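Local coordinates for protein AGR_C_4470p (PDB 2HQV) that is of unknown function but probably binds or handles haem, like other ChuX/HutX haem-utilisation proteins, at residues L86-V89 with I94-E97; S146-F149 with G155-F158. All coordinates share one frame; numbering follows the deposited sequence.

Contact 1 of 2, residues L86-V89 with I94-E97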
ATOM      1  N   LEU A  86     -13.361  -6.001   4.331  1.00 28.54           N
ATOM      2  CA  LEU A  86     -11.963  -6.327   4.104  1.00 28.20           C
ATOM      3  C   LEU A  86     -11.317  -5.175   3.345  1.00 27.42           C
ATOM      4  O   LEU A  86     -11.702  -4.868   2.220  1.00 27.91           O
ATOM      5  CB  LEU A  86     -11.815  -7.626   3.306  1.00 29.48           C
ATOM      6  CG  LEU A  86     -10.355  -8.018   3.028  1.00 32.09           C
ATOM      7  CD1 LEU A  86      -9.643  -8.274   4.348  1.00 33.80           C
ATOM      8  CD2 LEU A  86     -10.298  -9.263   2.142  1.00 34.43           C
HETATM    9  N   MSE A  87     -10.357  -4.525   3.988  1.00 26.08           N
HETATM   10  CA  MSE A  87      -9.637  -3.415   3.389  1.00 27.99           C
HETATM   11  C   MSE A  87      -8.410  -3.957   2.668  1.00 27.97           C
HETATM   12  O   MSE A  87      -7.653  -4.746   3.231  1.00 26.95           O
HETATM   13  CB  MSE A  87      -9.211  -2.417   4.474  1.00 28.41           C
HETATM   14  CG  MSE A  87      -7.988  -1.590   4.103  1.00 32.64           C
HETATM   15 SE   MSE A  87      -8.246  -0.159   2.790  1.00 34.01          SE
HETATM   16  CE  MSE A  87      -9.228  -1.004   1.433  1.00 40.71           C
ATOM     17  N   ILE A  88      -8.217  -3.551   1.419  1.00 27.93           N
ATOM     18  CA  ILE A  88      -7.059  -4.021   0.667  1.00 28.53           C
ATOM     19  C   ILE A  88      -6.295  -2.908  -0.045  1.00 28.79           C
ATOM     20  O   ILE A  88      -6.870  -2.100  -0.771  1.00 26.18           O
ATOM     21  CB  ILE A  88      -7.449  -5.069  -0.393  1.00 26.87           C
ATOM     22  CG1 ILE A  88      -8.144  -6.257   0.273  1.00 29.40           C
ATOM     23  CG2 ILE A  88      -6.191  -5.557  -1.128  1.00 26.52           C
ATOM     24  CD1 ILE A  88      -8.512  -7.367  -0.700  1.00 31.88           C
ATOM     25  N   VAL A  89      -4.990  -2.878   0.184  1.00 27.77           N
ATOM     26  CA  VAL A  89      -4.105  -1.910  -0.444  1.00 28.37           C
ATOM     27  C   VAL A  89      -3.089  -2.788  -1.150  1.00 29.07           C
ATOM     28  O   VAL A  89      -2.602  -3.757  -0.567  1.00 28.31           O
ATOM     29  CB  VAL A  89      -3.381  -1.019   0.591  1.00 26.89           C
ATOM     30  CG1 VAL A  89      -2.239  -0.246  -0.086  1.00 27.52           C
ATOM     31  CG2 VAL A  89      -4.369  -0.026   1.210  1.00 28.58           C
ATOM     32  N   ILE A  94       3.582  -5.476  -2.378  1.00 30.03           N
ATOM     33  CA  ILE A  94       2.760  -6.045  -1.318  1.00 28.53           C
ATOM     34  C   ILE A  94       1.258  -5.846  -1.479  1.00 30.38           C
ATOM     35  O   ILE A  94       0.802  -4.835  -2.021  1.00 29.35           O
ATOM     36  CB  ILE A  94       3.172  -5.440   0.055  1.00 29.73           C
ATOM     37  CG1 ILE A  94       2.421  -6.120   1.206  1.00 28.53           C
ATOM     38  CG2 ILE A  94       2.852  -3.942   0.074  1.00 28.92           C
ATOM     39  CD1 ILE A  94       2.869  -5.638   2.597  1.00 29.70           C
ATOM     40  N   VAL A  95       0.505  -6.834  -1.006  1.00 27.69           N
ATOM     41  CA  VAL A  95      -0.950  -6.789  -0.996  1.00 29.35           C
ATOM     42  C   VAL A  95      -1.305  -6.944   0.488  1.00 30.24           C
ATOM     43  O   VAL A  95      -1.103  -8.009   1.076  1.00 26.98           O
ATOM     44  CB  VAL A  95      -1.599  -7.958  -1.772  1.00 31.92           C
ATOM     45  CG1 VAL A  95      -3.118  -7.865  -1.644  1.00 30.65           C
ATOM     46  CG2 VAL A  95      -1.192  -7.916  -3.244  1.00 34.91           C
ATOM     47  N   LEU A  96      -1.790  -5.874   1.103  1.00 29.59           N
ATOM     48  CA  LEU A  96      -2.145  -5.925   2.515  1.00 31.00           C
ATOM     49  C   LEU A  96      -3.661  -6.032   2.645  1.00 32.33           C
ATOM     50  O   LEU A  96      -4.407  -5.180   2.151  1.00 32.46           O
ATOM     51  CB  LEU A  96      -1.616  -4.675   3.229  1.00 31.39           C
ATOM     52  CG  LEU A  96      -1.789  -4.535   4.743  1.00 33.66           C
ATOM     53  CD1 LEU A  96      -1.136  -5.705   5.469  1.00 32.16           C
ATOM     54  CD2 LEU A  96      -1.173  -3.216   5.193  1.00 32.10           C
ATOM     55  N   GLU A  97      -4.111  -7.095   3.302  1.00 30.67           N
ATOM     56  CA  GLU A  97      -5.538  -7.338   3.495  1.00 32.33           C
ATOM     57  C   GLU A  97      -5.825  -7.282   4.984  1.00 32.79           C
ATOM     58  O   GLU A  97      -5.292  -8.072   5.760  1.00 30.82           O
ATOM     59  CB  GLU A  97      -5.909  -8.704   2.915  1.00 33.07           C
ATOM     60  CG  GLU A  97      -5.487  -8.845   1.461  1.00 38.04           C
ATOM     61  CD  GLU A  97      -5.658 -10.250   0.914  1.00 42.75           C
ATOM     62  OE1 GLU A  97      -5.295 -10.468  -0.257  1.00 44.49           O
ATOM     63  OE2 GLU A  97      -6.156 -11.132   1.646  1.00 45.70           O
TER
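V89 and L96 face each other as an antiparallel hydrogen-bonded pair, and their two backbone bonds make the tight part of this contact. V89 N donates to L96 O at 3.1 Å, and L96 N to V89 O at 2.8 Å. L96 O is also approached by the CA-H of I88, with CA of I88 3.3 Å from that oxygen, so a weak CA-H contact supplements the N-H bond on one carbonyl. One residue on, I88 and E97 form a non-hydrogen-bonded pair, with their CA atoms 4.6 Å apart. On the face they share with L86 and V95, their side chains lie side by side: CG of E97 rests 3.9 Å from CG1 of I88. The I88 branch CG2, set anti to the backbone N, turns instead to V95, meeting its CG1 at 3.9 Å.

On this partly exposed face the side chains merely brush one another. L86 adds just CD1, 4.0 Å from CB of E97, and the extended E97 chain carries its carboxylate beyond the apolar row. The buried face, with M87, V89, I94 and L96, packs on other parts: M87 and V89 on F158, V89 and L96 on L96 of the second subunit. I94, V95 and E97 also pair with a strand of that subunit. The pairing is that of a beta hairpin whose second strand, outermost in its own chain, continues the antiparallel sheet across a dimer interface.

Contact 2 of 2, residues S146-F149 with G155-F158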
ATOM      1  N   SER A 146     -16.836  -5.317  -4.462  1.00 27.46           N
ATOM      2  CA  SER A 146     -15.917  -4.406  -3.786  1.00 28.53           C
ATOM      3  C   SER A 146     -16.138  -2.961  -4.216  1.00 28.37           C
ATOM      4  O   SER A 146     -16.791  -2.685  -5.230  1.00 27.12           O
ATOM      5  CB  SER A 146     -14.468  -4.824  -4.075  1.00 26.52           C
ATOM      6  OG  SER A 146     -14.238  -4.927  -5.473  1.00 27.27           O
ATOM      7  N   VAL A 147     -15.608  -2.040  -3.423  1.00 28.91           N
ATOM      8  CA  VAL A 147     -15.725  -0.620  -3.712  1.00 27.74           C
ATOM      9  C   VAL A 147     -14.312  -0.076  -3.922  1.00 29.43           C
ATOM     10  O   VAL A 147     -13.482  -0.081  -3.007  1.00 27.46           O
ATOM     11  CB  VAL A 147     -16.411   0.130  -2.554  1.00 30.34           C
ATOM     12  CG1 VAL A 147     -16.634   1.593  -2.939  1.00 27.53           C
ATOM     13  CG2 VAL A 147     -17.741  -0.544  -2.217  1.00 26.95           C
ATOM     14  N   TRP A 148     -14.053   0.383  -5.143  1.00 26.44           N
ATOM     15  CA  TRP A 148     -12.753   0.909  -5.525  1.00 28.36           C
ATOM     16  C   TRP A 148     -12.683   2.435  -5.493  1.00 28.28           C
ATOM     17  O   TRP A 148     -13.411   3.108  -6.219  1.00 28.53           O
ATOM     18  CB  TRP A 148     -12.411   0.458  -6.951  1.00 29.01           C
ATOM     19  CG  TRP A 148     -12.218  -1.023  -7.136  1.00 31.24           C
ATOM     20  CD1 TRP A 148     -12.894  -2.034  -6.506  1.00 30.79           C
ATOM     21  CD2 TRP A 148     -11.319  -1.656  -8.055  1.00 30.60           C
ATOM     22  NE1 TRP A 148     -12.465  -3.252  -6.974  1.00 28.90           N
ATOM     23  CE2 TRP A 148     -11.498  -3.050  -7.922  1.00 31.52           C
ATOM     24  CE3 TRP A 148     -10.369  -1.178  -8.972  1.00 33.53           C
ATOM     25  CZ2 TRP A 148     -10.775  -3.975  -8.684  1.00 33.01           C
ATOM     26  CZ3 TRP A 148      -9.646  -2.102  -9.729  1.00 32.29           C
ATOM     27  CH2 TRP A 148      -9.851  -3.482  -9.575  1.00 34.41           C
ATOM     28  N   PHE A 149     -11.812   2.982  -4.658  1.00 26.32           N
ATOM     29  CA  PHE A 149     -11.636   4.425  -4.625  1.00 29.14           C
ATOM     30  C   PHE A 149     -10.503   4.677  -5.622  1.00 31.05           C
ATOM     31  O   PHE A 149      -9.358   4.301  -5.381  1.00 31.14           O
ATOM     32  CB  PHE A 149     -11.278   4.891  -3.212  1.00 26.84           C
ATOM     33  CG  PHE A 149     -12.456   4.901  -2.276  1.00 28.22           C
ATOM     34  CD1 PHE A 149     -13.106   3.715  -1.952  1.00 28.03           C
ATOM     35  CD2 PHE A 149     -12.956   6.101  -1.774  1.00 27.46           C
ATOM     36  CE1 PHE A 149     -14.244   3.714  -1.143  1.00 29.09           C
ATOM     37  CE2 PHE A 149     -14.096   6.116  -0.964  1.00 28.84           C
ATOM     38  CZ  PHE A 149     -14.741   4.918  -0.649  1.00 29.46           C
ATOM     39  N   GLY A 155      -6.021   4.319 -11.278  1.00 37.37           N
ATOM     40  CA  GLY A 155      -5.657   3.159 -10.491  1.00 34.91           C
ATOM     41  C   GLY A 155      -6.457   3.171  -9.203  1.00 31.99           C
ATOM     42  O   GLY A 155      -7.039   4.189  -8.849  1.00 31.53           O
ATOM     43  N   ALA A 156      -6.506   2.045  -8.500  1.00 31.63           N
ATOM     44  CA  ALA A 156      -7.248   1.994  -7.244  1.00 30.36           C
ATOM     45  C   ALA A 156      -6.351   2.443  -6.093  1.00 29.20           C
ATOM     46  O   ALA A 156      -5.239   1.940  -5.939  1.00 26.85           O
ATOM     47  CB  ALA A 156      -7.741   0.585  -6.986  1.00 32.34           C
HETATM   48  N   MSE A 157      -6.835   3.401  -5.306  1.00 26.33           N
HETATM   49  CA  MSE A 157      -6.099   3.901  -4.148  1.00 24.76           C
HETATM   50  C   MSE A 157      -6.141   2.785  -3.100  1.00 25.77           C
HETATM   51  O   MSE A 157      -5.143   2.464  -2.452  1.00 23.50           O
HETATM   52  CB  MSE A 157      -6.786   5.160  -3.611  1.00 27.61           C
HETATM   53  CG  MSE A 157      -6.786   6.326  -4.589  1.00 30.83           C
HETATM   54 SE   MSE A 157      -7.923   7.769  -3.958  1.00 44.17          SE
HETATM   55  CE  MSE A 157      -6.953   8.259  -2.367  1.00 31.87           C
ATOM     56  N   PHE A 158      -7.318   2.188  -2.961  1.00 26.13           N
ATOM     57  CA  PHE A 158      -7.540   1.076  -2.046  1.00 26.72           C
ATOM     58  C   PHE A 158      -8.889   0.497  -2.426  1.00 26.87           C
ATOM     59  O   PHE A 158      -9.633   1.113  -3.198  1.00 26.15           O
ATOM     60  CB  PHE A 158      -7.527   1.542  -0.582  1.00 25.32           C
ATOM     61  CG  PHE A 158      -8.632   2.499  -0.229  1.00 24.29           C
ATOM     62  CD1 PHE A 158      -9.844   2.033   0.274  1.00 25.34           C
ATOM     63  CD2 PHE A 158      -8.464   3.867  -0.410  1.00 23.33           C
ATOM     64  CE1 PHE A 158     -10.880   2.927   0.593  1.00 24.81           C
ATOM     65  CE2 PHE A 158      -9.483   4.764  -0.098  1.00 24.94           C
ATOM     66  CZ  PHE A 158     -10.693   4.292   0.403  1.00 26.45           C
TER
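F149 O accepts the shorter of the two backbone bonds that join these segments, from M157 N at 2.7 Å. The same oxygen has CB of M157 at 3.2 Å, so the start of the selenomethionine side chain crowds the end of the carbonyl. F149 N donates instead to the next residue, F158 O, at a longer 3.2 Å.

The aromatic pair lies beside this backbone link. The rings of F149 and F158 form an offset stack, their centroids 4.5 Å apart and their planes only 18° from parallel. F158 reaches over one face of F149 with CZ, which comes 3.3 Å from CG near the rim of that ring. In turn CB of F149 sits above the F158 ring in a CH-pi contact. The F158 ring takes this place because CG lies between the backbone N and the carbonyl carbon (chi1 64°), a crowded position. F72 meets the F149 ring at a steep angle, while W76 of helix 72-79 packs on F158, so the pair is enclosed in the core between sheet and helix.

The other face of the strand carries W148. Its CE3 touches CB of A156 at 3.7 Å, and its NE1 donates to S146 OG at 2.9 Å. That bond lies nearly in the indole plane but is bent, with an N-H...O angle of 140°, and it helps fix the ring's rotation. K159 adds a cation-pi contact to W148. At M157 the chain turns a corner, breaking strand 156-161 just after it begins. The whole is a beta hairpin of the central antiparallel sheet in a ChuX/HutX-type domain, with stacked phenylalanines on its helix-covered side.

Overall arrangement
Contacts 1 and 2 are two hairpins of one six-stranded antiparallel sheet, joined because strands 85-90 and 156-161 are neighbours in it. Their centres lie about 11 Å apart, and F158 is where they touch. Contact 2 is the core member, near the centre of the chain, and its chemistry is aromatic. Contact 1 lies farther out, at the sheet's edge within the subunit, where aliphatic side chains and one glutamate replace the rings. Both reach the second subunit, but in different ways: residues 94-97 extend the sheet into it, whereas M157 and F158 pack against D93 and I94 of that subunit.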